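Local coordinates for clavulanic acid biosynthesis oligopeptide binding protein 2 (Streptomyces clavuligerus, PDB 2WOL) that probably binds oligopeptides as a family 5 extracellular solute-binding protein of the clavulanic acid pathway, at residues A[350-353]-A[354-358]; A[462-465]-A[466-469]. All coordinates share one frame; numbering follows the deposited sequence.

Contact 1 (A[350-353]-A[354-358])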
ATOM      1  N   ALA A 350     -17.126  -6.850  -4.363  1.00  9.10           N
ATOM      2  CA  ALA A 350     -16.698  -6.919  -2.968  1.00  9.38           C
ATOM      3  C   ALA A 350     -15.368  -6.184  -2.761  1.00  9.29           C
ATOM      4  O   ALA A 350     -14.850  -5.552  -3.682  1.00  9.31           O
ATOM      5  CB  ALA A 350     -16.614  -8.369  -2.505  1.00  9.73           C
ATOM      6  N   LEU A 351     -14.826  -6.280  -1.549  1.00  9.38           N
ATOM      7  CA  LEU A 351     -13.721  -5.416  -1.133  1.00  9.30           C
ATOM      8  C   LEU A 351     -12.331  -6.047  -1.249  1.00  9.23           C
ATOM      9  O   LEU A 351     -11.433  -5.451  -1.843  1.00  9.18           O
ATOM     10  CB  LEU A 351     -13.962  -4.893   0.290  1.00  9.28           C
ATOM     11  CG  LEU A 351     -15.330  -4.238   0.543  1.00  9.58           C
ATOM     12  CD1 LEU A 351     -15.565  -4.024   2.026  1.00  9.93           C
ATOM     13  CD2 LEU A 351     -15.473  -2.919  -0.206  1.00  9.88           C
ATOM     14  N   PHE A 352     -12.156  -7.243  -0.686  1.00  9.40           N
ATOM     15  CA  PHE A 352     -10.842  -7.902  -0.665  1.00 10.00           C
ATOM     16  C   PHE A 352     -10.284  -8.153  -2.061  1.00 10.69           C
ATOM     17  O   PHE A 352     -11.002  -8.647  -2.935  1.00 10.71           O
ATOM     18  CB  PHE A 352     -10.912  -9.259   0.048  1.00 10.03           C
ATOM     19  CG  PHE A 352     -11.121  -9.178   1.538  1.00  9.90           C
ATOM     20  CD1 PHE A 352     -12.093  -9.966   2.148  1.00 10.33           C
ATOM     21  CD2 PHE A 352     -10.336  -8.342   2.334  1.00 10.03           C
ATOM     22  CE1 PHE A 352     -12.293  -9.918   3.528  1.00 10.30           C
ATOM     23  CE2 PHE A 352     -10.532  -8.292   3.715  1.00 10.82           C
ATOM     24  CZ  PHE A 352     -11.513  -9.080   4.306  1.00  9.88           C
ATOM     25  N   PRO A 353      -8.998  -7.820  -2.277  1.00 11.43           N
ATOM     26  CA  PRO A 353      -8.301  -8.285  -3.480  1.00 12.32           C
ATOM     27  C   PRO A 353      -8.139  -9.809  -3.451  1.00 13.32           C
ATOM     28  O   PRO A 353      -8.094 -10.397  -2.368  1.00 13.56           O
ATOM     29  CB  PRO A 353      -6.926  -7.609  -3.377  1.00 12.43           C
ATOM     30  CG  PRO A 353      -7.092  -6.512  -2.388  1.00 12.06           C
ATOM     31  CD  PRO A 353      -8.134  -6.985  -1.428  1.00 11.43           C
ATOM     32  N   PRO A 354      -8.056 -10.453  -4.633  1.00 14.27           N
ATOM     33  CA  PRO A 354      -7.885 -11.911  -4.705  1.00 15.11           C
ATOM     34  C   PRO A 354      -6.565 -12.461  -4.141  1.00 15.70           C
ATOM     35  O   PRO A 354      -6.404 -13.683  -4.054  1.00 16.51           O
ATOM     36  CB  PRO A 354      -7.998 -12.209  -6.205  1.00 15.21           C
ATOM     37  CG  PRO A 354      -7.664 -10.934  -6.876  1.00 15.08           C
ATOM     38  CD  PRO A 354      -8.165  -9.849  -5.975  1.00 14.62           C
ATOM     39  N   THR A 355      -5.639 -11.581  -3.760  1.00 16.01           N
ATOM     40  CA  THR A 355      -4.384 -12.000  -3.125  1.00 16.38           C
ATOM     41  C   THR A 355      -4.604 -12.470  -1.694  1.00 16.10           C
ATOM     42  O   THR A 355      -3.783 -13.205  -1.140  1.00 16.53           O
ATOM     43  CB  THR A 355      -3.334 -10.866  -3.092  1.00 16.40           C
ATOM     44  OG1 THR A 355      -3.956  -9.640  -2.684  1.00 17.41           O
ATOM     45  CG2 THR A 355      -2.677 -10.688  -4.453  1.00 17.25           C
ATOM     46  N   LEU A 356      -5.708 -12.034  -1.095  1.00 15.36           N
ATOM     47  CA  LEU A 356      -5.980 -12.335   0.307  1.00 14.72           C
ATOM     48  C   LEU A 356      -6.814 -13.601   0.465  1.00 14.52           C
ATOM     49  O   LEU A 356      -7.764 -13.813  -0.292  1.00 14.29           O
ATOM     50  CB  LEU A 356      -6.663 -11.148   0.990  1.00 14.67           C
ATOM     51  CG  LEU A 356      -5.949  -9.796   0.905  1.00 14.37           C
ATOM     52  CD1 LEU A 356      -6.750  -8.752   1.654  1.00 13.86           C
ATOM     53  CD2 LEU A 356      -4.523  -9.865   1.445  1.00 14.71           C
ATOM     54  N   PRO A 357      -6.451 -14.452   1.446  1.00 14.27           N
ATOM     55  CA  PRO A 357      -7.156 -15.705   1.741  1.00 14.16           C
ATOM     56  C   PRO A 357      -8.674 -15.573   1.857  1.00 13.84           C
ATOM     57  O   PRO A 357      -9.396 -16.456   1.400  1.00 13.82           O
ATOM     58  CB  PRO A 357      -6.554 -16.132   3.082  1.00 14.25           C
ATOM     59  CG  PRO A 357      -5.165 -15.603   3.028  1.00 14.50           C
ATOM     60  CD  PRO A 357      -5.278 -14.275   2.326  1.00 14.26           C
ATOM     61  N   ALA A 358      -9.150 -14.476   2.447  1.00 13.44           N
ATOM     62  CA  ALA A 358     -10.580 -14.297   2.693  1.00 13.18           C
ATOM     63  C   ALA A 358     -11.396 -13.903   1.462  1.00 13.10           C
ATOM     64  O   ALA A 358     -12.627 -13.860   1.528  1.00 12.99           O
ATOM     65  CB  ALA A 358     -10.810 -13.303   3.818  1.00 13.18           C
TER
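The F352 ring lies against two residues of the chain as it doubles back. L356 comes in obliquely, its CD1 3.7 Å from F352 CD2, and the two side chains cross at about a right angle. From the same side of the ring plane the methyl of A358 comes, also obliquely, to another part of the ring, with CB 3.7 Å from F352 CE1 and within 3.9 Å of F352 CD1. L356 CG stands anti to its own carbonyl carbon (chi1 -55°), which brings CD1 against both F352 CD2 and the neighbouring proline: P353 CD sits 3.8 Å from L356 CD1, with the two side chains running alongside in the same direction. What brings these groups together is a type I beta turn from P353 to L356, with P354 and T355 at its corners. It is closed by L356 N donating to P353 O over 3.2 Å; the bond is nearly straight at hydrogen (167°), though the donor stands 45° out of the carbonyl plane. T355 OG1 tucks back to 3.7 Å from P353 CB. W510 of helix 503-520 touches both F352 and A358, while E460 OE2 of helix 460-468 accepts a hydrogen bond from A358 N.

Contact 2 (A[462-465]-A[466-469])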
ATOM      1  N   GLY A 462      -4.646  -5.412   7.376  1.00  8.77           N
ATOM      2  CA  GLY A 462      -4.044  -4.274   6.696  1.00  8.81           C
ATOM      3  C   GLY A 462      -4.977  -3.657   5.671  1.00  8.34           C
ATOM      4  O   GLY A 462      -5.053  -2.436   5.544  1.00  8.66           O
ATOM      5  N   PHE A 463      -5.698  -4.507   4.942  1.00  8.56           N
ATOM      6  CA  PHE A 463      -6.585  -4.016   3.901  1.00  8.36           C
ATOM      7  C   PHE A 463      -7.888  -3.418   4.429  1.00  8.70           C
ATOM      8  O   PHE A 463      -8.288  -2.320   4.023  1.00  8.53           O
ATOM      9  CB  PHE A 463      -6.893  -5.106   2.867  1.00  8.46           C
ATOM     10  CG  PHE A 463      -7.708  -4.600   1.712  1.00  8.43           C
ATOM     11  CD1 PHE A 463      -7.083  -3.999   0.625  1.00  9.36           C
ATOM     12  CD2 PHE A 463      -9.096  -4.676   1.735  1.00  8.99           C
ATOM     13  CE1 PHE A 463      -7.825  -3.488  -0.430  1.00  8.84           C
ATOM     14  CE2 PHE A 463      -9.851  -4.174   0.680  1.00  9.47           C
ATOM     15  CZ  PHE A 463      -9.218  -3.585  -0.401  1.00  9.89           C
ATOM     16  N   LEU A 464      -8.557  -4.144   5.319  1.00  8.80           N
ATOM     17  CA  LEU A 464      -9.932  -3.800   5.676  1.00  9.08           C
ATOM     18  C   LEU A 464     -10.101  -2.977   6.954  1.00  9.06           C
ATOM     19  O   LEU A 464     -10.976  -2.114   7.014  1.00  8.90           O
ATOM     20  CB  LEU A 464     -10.820  -5.052   5.713  1.00  9.43           C
ATOM     21  CG  LEU A 464     -12.340  -4.832   5.713  1.00  9.42           C
ATOM     22  CD1 LEU A 464     -12.775  -3.895   4.586  1.00 10.97           C
ATOM     23  CD2 LEU A 464     -13.090  -6.154   5.629  1.00  9.08           C
ATOM     24  N   ALA A 465      -9.272  -3.221   7.967  1.00  8.83           N
ATOM     25  CA  ALA A 465      -9.448  -2.514   9.238  1.00  9.09           C
ATOM     26  C   ALA A 465      -9.405  -0.981   9.131  1.00  9.22           C
ATOM     27  O   ALA A 465     -10.247  -0.310   9.722  1.00  9.84           O
ATOM     28  CB  ALA A 465      -8.474  -3.011  10.291  1.00  8.99           C
ATOM     29  N   PRO A 466      -8.432  -0.415   8.383  1.00  9.17           N
ATOM     30  CA  PRO A 466      -8.436   1.049   8.258  1.00  9.16           C
ATOM     31  C   PRO A 466      -9.699   1.610   7.598  1.00  9.20           C
ATOM     32  O   PRO A 466     -10.041   2.771   7.815  1.00  9.50           O
ATOM     33  CB  PRO A 466      -7.206   1.327   7.387  1.00  9.19           C
ATOM     34  CG  PRO A 466      -6.316   0.146   7.622  1.00  9.30           C
ATOM     35  CD  PRO A 466      -7.280  -1.002   7.675  1.00  9.30           C
ATOM     36  N   LEU A 467     -10.381   0.777   6.817  1.00  8.95           N
ATOM     37  CA  LEU A 467     -11.580   1.193   6.096  1.00  9.06           C
ATOM     38  C   LEU A 467     -12.864   1.116   6.916  1.00  9.20           C
ATOM     39  O   LEU A 467     -13.801   1.868   6.644  1.00  9.12           O
ATOM     40  CB  LEU A 467     -11.762   0.355   4.826  1.00  8.87           C
ATOM     41  CG  LEU A 467     -10.693   0.414   3.735  1.00  9.39           C
ATOM     42  CD1 LEU A 467     -11.134  -0.444   2.554  1.00  9.71           C
ATOM     43  CD2 LEU A 467     -10.409   1.855   3.282  1.00 10.15           C
ATOM     44  N   VAL A 468     -12.920   0.209   7.894  1.00  9.58           N
ATOM     45  CA  VAL A 468     -14.202  -0.109   8.551  1.00 10.01           C
ATOM     46  C   VAL A 468     -14.173  -0.232  10.076  1.00 10.33           C
ATOM     47  O   VAL A 468     -15.232  -0.264  10.713  1.00 10.53           O
ATOM     48  CB  VAL A 468     -14.845  -1.404   7.970  1.00 10.01           C
ATOM     49  CG1 VAL A 468     -15.041  -1.287   6.450  1.00 10.87           C
ATOM     50  CG2 VAL A 468     -14.031  -2.652   8.332  1.00 10.20           C
ATOM     51  N   ASP A 469     -12.977  -0.329  10.655  1.00 10.67           N
ATOM     52  CA  ASP A 469     -12.834  -0.528  12.097  1.00 11.38           C
ATOM     53  C   ASP A 469     -13.089   0.793  12.817  1.00 11.82           C
ATOM     54  O   ASP A 469     -12.436   1.794  12.536  1.00 11.77           O
ATOM     55  CB  ASP A 469     -11.436  -1.087  12.411  1.00 11.42           C
ATOM     56  CG  ASP A 469     -11.266  -1.499  13.864  1.00 11.42           C
ATOM     57  OD1 ASP A 469     -11.680  -0.746  14.772  1.00 12.02           O
ATOM     58  OD2 ASP A 469     -10.680  -2.576  14.090  1.00 11.74           O
TER
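L464 O and A465 O carry the backbone bonding of the helix round P466. L467 N reaches L464 O over 3.0 Å, an i to i+3 bond of the 3-10 kind, and V468 N adds only a weak bond to the same oxygen. A465 O takes two donors, V468 N and D469 N. The D469 bond is the shorter at 2.9 Å, with its donor tilted just 18° from the carbonyl plane, whereas V468 N stands 68° out of it. The helix is kinked at 466-467: P466 has no N-H to give, its ring bringing CD to 3.4 Å from G462 O, and L467 N bonds L464 O, while F463 O accepts from W453 NE1 instead.

Among the apolar contacts, L464 and V468 meet one turn apart, L464 CG lying 3.8 Å from V468 CG2. L464 CG is anti to its backbone nitrogen (chi1 -165°), and CD1 runs on to meet V468 CG1 at 3.9 Å. L467 CD1 is a looser neighbour, 4.3 Å from L464 CD1.

The one charged group, the carboxylate of D469, makes a salt bridge through OD1 to R471 NE. Helix 460-468 is buried among its neighbours: L464 and V468 touch V513 and V517 of helix 503-520, P466 and L467 rest on W453 of strand 448-453, and D469 packs against N491 and I494 of helix 488-499.

Overall arrangement
Coming from the N terminus, the chain leaves strand 346-347 and makes contact 1 in the loop ahead of helix 375-384, where a tight turn folds 350-358 back on itself. Further helices and strands follow before strand 448-453 leads to helix 460-468, which holds contact 2. The two are in series, neither enclosing nor crossing the other, yet they meet in space with centres about 13 Å apart. L351 and P353 pack on F463, and F352 and L351 on L464, so the loop lies directly against the helix. Helix 503-520 touches both, so loop and helix share it as a neighbour.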